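Local coordinates for uncharacterized protein (Shigella flexneri 5a str. M90T, PDB 5EUR), which is of unknown function, although a link to glutathione S-transferases has been suggested, at residues 8-13 with 19-24. Numbering follows the deposited sequence.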
ATOM      1  N   LEU A   8      -6.340  13.162  -3.914  1.00 17.87           N
ATOM      2  CA  LEU A   8      -5.555  12.067  -4.466  1.00 18.55           C
ATOM      3  C   LEU A   8      -5.141  12.394  -5.889  1.00 22.49           C
ATOM      4  O   LEU A   8      -5.985  12.679  -6.744  1.00 25.00           O
ATOM      5  CB  LEU A   8      -6.339  10.757  -4.425  1.00 18.45           C
ATOM      6  CG  LEU A   8      -6.827  10.276  -3.054  1.00 18.80           C
ATOM      7  CD1 LEU A   8      -7.573   8.958  -3.219  1.00 21.54           C
ATOM      8  CD2 LEU A   8      -5.662  10.122  -2.071  1.00 22.13           C
ATOM      9  N   ASP A   9      -3.838  12.348  -6.126  1.00 21.79           N
ATOM     10  CA  ASP A   9      -3.242  12.609  -7.429  1.00 24.25           C
ATOM     11  C   ASP A   9      -3.211  11.281  -8.164  1.00 23.73           C
ATOM     12  O   ASP A   9      -2.252  10.517  -8.048  1.00 23.78           O
ATOM     13  CB  ASP A   9      -1.845  13.192  -7.254  1.00 28.06           C
ATOM     14  CG  ASP A   9      -1.127  13.398  -8.565  1.00 34.01           C
ATOM     15  OD1 ASP A   9      -1.800  13.451  -9.616  1.00 36.71           O
ATOM     16  OD2 ASP A   9       0.117  13.495  -8.541  1.00 34.72           O
ATOM     17  N   ILE A  10      -4.278  10.995  -8.917  1.00 26.17           N
ATOM     18  CA  ILE A  10      -4.429   9.725  -9.621  1.00 16.58           C
ATOM     19  C   ILE A  10      -4.652   9.989 -11.104  1.00 20.35           C
ATOM     20  O   ILE A  10      -5.595  10.695 -11.483  1.00 21.00           O
ATOM     21  CB  ILE A  10      -5.606   8.889  -9.082  1.00 15.75           C
ATOM     22  CG1 ILE A  10      -5.513   8.662  -7.576  1.00 17.73           C
ATOM     23  CG2 ILE A  10      -5.656   7.554  -9.790  1.00 15.33           C
ATOM     24  CD1 ILE A  10      -6.845   8.150  -7.010  1.00 15.00           C
ATOM     25  N   ALA A  11      -3.834   9.362 -11.939  1.00 17.94           N
ATOM     26  CA  ALA A  11      -4.046   9.370 -13.380  1.00 17.05           C
ATOM     27  C   ALA A  11      -4.104   7.937 -13.867  1.00 21.15           C
ATOM     28  O   ALA A  11      -3.239   7.129 -13.520  1.00 20.10           O
ATOM     29  CB  ALA A  11      -2.936  10.133 -14.103  1.00 20.48           C
ATOM     30  N   LEU A  12      -5.112   7.628 -14.673  1.00 20.83           N
ATOM     31  CA  LEU A  12      -5.262   6.304 -15.256  1.00 19.14           C
ATOM     32  C   LEU A  12      -4.549   6.266 -16.603  1.00 20.34           C
ATOM     33  O   LEU A  12      -4.662   7.199 -17.403  1.00 22.43           O
ATOM     34  CB  LEU A  12      -6.753   5.979 -15.407  1.00 20.93           C
ATOM     35  CG  LEU A  12      -7.248   4.613 -15.874  1.00 22.69           C
ATOM     36  CD1 LEU A  12      -6.713   3.514 -14.982  1.00 19.01           C
ATOM     37  CD2 LEU A  12      -8.768   4.588 -15.845  1.00 22.24           C
ATOM     38  N   SER A  13      -3.795   5.198 -16.838  1.00 19.87           N
ATOM     39  CA  SER A  13      -3.041   5.053 -18.075  1.00 23.17           C
ATOM     40  C   SER A  13      -3.986   4.895 -19.264  1.00 23.06           C
ATOM     41  O   SER A  13      -5.146   4.506 -19.123  1.00 22.18           O
ATOM     42  CB  SER A  13      -2.102   3.844 -17.996  1.00 22.25           C
ATOM     43  OG  SER A  13      -2.814   2.610 -18.050  1.00 19.14           O
ATOM     44  N   VAL A  19      -2.022   2.905 -12.925  1.00 14.25           N
ATOM     45  CA  VAL A  19      -2.354   4.229 -12.441  1.00 12.96           C
ATOM     46  C   VAL A  19      -1.055   4.867 -11.975  1.00 14.37           C
ATOM     47  O   VAL A  19      -0.082   4.184 -11.644  1.00 15.87           O
ATOM     48  CB  VAL A  19      -3.393   4.207 -11.292  1.00 13.73           C
ATOM     49  CG1 VAL A  19      -4.772   3.771 -11.821  1.00 16.51           C
ATOM     50  CG2 VAL A  19      -2.959   3.257 -10.209  1.00 16.05           C
ATOM     51  N   LEU A  20      -1.051   6.191 -11.988  1.00 14.45           N
ATOM     52  CA  LEU A  20       0.026   7.012 -11.454  1.00 15.62           C
ATOM     53  C   LEU A  20      -0.554   7.776 -10.272  1.00 17.08           C
ATOM     54  O   LEU A  20      -1.432   8.631 -10.448  1.00 16.45           O
ATOM     55  CB  LEU A  20       0.574   7.951 -12.527  1.00 15.59           C
ATOM     56  CG  LEU A  20       1.778   8.791 -12.117  1.00 18.49           C
ATOM     57  CD1 LEU A  20       2.979   7.886 -11.914  1.00 22.01           C
ATOM     58  CD2 LEU A  20       2.053   9.812 -13.209  1.00 21.23           C
ATOM     59  N   VAL A  21      -0.087   7.433  -9.072  1.00 17.01           N
ATOM     60  CA  VAL A  21      -0.628   7.918  -7.808  1.00 18.69           C
ATOM     61  C   VAL A  21       0.523   8.595  -7.078  1.00 16.20           C
ATOM     62  O   VAL A  21       1.464   7.921  -6.653  1.00 15.52           O
ATOM     63  CB  VAL A  21      -1.221   6.779  -6.962  1.00 18.01           C
ATOM     64  CG1 VAL A  21      -1.935   7.335  -5.717  1.00 18.59           C
ATOM     65  CG2 VAL A  21      -2.172   5.917  -7.796  1.00 19.27           C
ATOM     66  N   PHE A  22       0.469   9.919  -6.955  1.00 18.96           N
ATOM     67  CA  PHE A  22       1.529  10.669  -6.263  1.00 16.71           C
ATOM     68  C   PHE A  22       2.921  10.278  -6.773  1.00 15.63           C
ATOM     69  O   PHE A  22       3.852  10.056  -6.000  1.00 16.67           O
ATOM     70  CB  PHE A  22       1.424  10.481  -4.743  1.00 15.88           C
ATOM     71  CG  PHE A  22       0.275  11.238  -4.116  1.00 19.39           C
ATOM     72  CD1 PHE A  22       0.267  12.624  -4.109  1.00 22.85           C
ATOM     73  CD2 PHE A  22      -0.777  10.565  -3.520  1.00 19.92           C
ATOM     74  CE1 PHE A  22      -0.782  13.323  -3.531  1.00 21.82           C
ATOM     75  CE2 PHE A  22      -1.835  11.257  -2.941  1.00 19.44           C
ATOM     76  CZ  PHE A  22      -1.835  12.635  -2.947  1.00 19.72           C
ATOM     77  N   GLY A  23       3.056  10.178  -8.095  1.00 16.85           N
ATOM     78  CA  GLY A  23       4.324   9.866  -8.726  1.00 19.25           C
ATOM     79  C   GLY A  23       4.686   8.398  -8.771  1.00 17.34           C
ATOM     80  O   GLY A  23       5.730   8.051  -9.337  1.00 18.41           O
ATOM     81  N   GLN A  24       3.858   7.522  -8.212  1.00 14.22           N
ATOM     82  CA  GLN A  24       4.135   6.094  -8.155  1.00 15.46           C
ATOM     83  C   GLN A  24       3.243   5.368  -9.150  1.00 15.83           C
ATOM     84  O   GLN A  24       2.016   5.485  -9.084  1.00 16.22           O
ATOM     85  CB  GLN A  24       3.889   5.548  -6.750  1.00 14.83           C
ATOM     86  CG  GLN A  24       4.066   4.051  -6.621  1.00 15.12           C
ATOM     87  CD  GLN A  24       5.492   3.621  -6.890  1.00 15.90           C
ATOM     88  OE1 GLN A  24       6.435   4.242  -6.405  1.00 17.58           O
ATOM     89  NE2 GLN A  24       5.659   2.580  -7.688  1.00 17.09           N
TER
HETATM   90  O   HOH W   1       1.472  11.697  -9.932  1.00 25.11           O
HETATM   91  O   HOH W   2      -0.913  11.071 -11.226  1.00 27.42           O
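Ile10 to Leu12 run antiparallel to Val19 to Val21, their axes 4.6 Å apart at closest approach, and Ala11 and Leu20 form the hydrogen-bonded pair between them, with Ala11 N to Leu20 O at 2.9 Å and Leu20 N to Ala11 O at 2.8 Å. A third backbone bond, Phe22 N to Asp9 O at 3.0 Å, carries the pairing past the strand ends.

Beyond it, Asp9 CB lies over the face of the Phe22 ring, 4.1 Å from the centroid and 22° off the normal, a CH-pi contact. Phe22 CG stands anti to its own carbonyl carbon (chi1 -74°), which swings the ring back beneath Asp9, while the flat, apolar ring also takes Leu8 CD2 against CE2. The Asp9 carboxylate reaches the turn through a water that donates to OD2 and accepts from Gly23 N, so an acidic side chain serves a backbone N-H it does not touch. Gly23 suits its place because its phi of 82° is easily adopted without a side chain.

Ile10, Leu12, Val19 and Val21 share one face of the sheet, where Leu12 CD1 meets Val19 CG1 at 3.7 Å; beta-branched valines favour extended backbone, and both also pack on Phe31 of helix 28-43. On the other face the small Ala11 lies beside Leu20, whose side chain packs on Phe127 of a second subunit.

The whole is a beta hairpin, its second strand leading through the type I' turn Val21-Gln24 into strand 24-27 to complete a three-stranded antiparallel meander packed against helix 28-43.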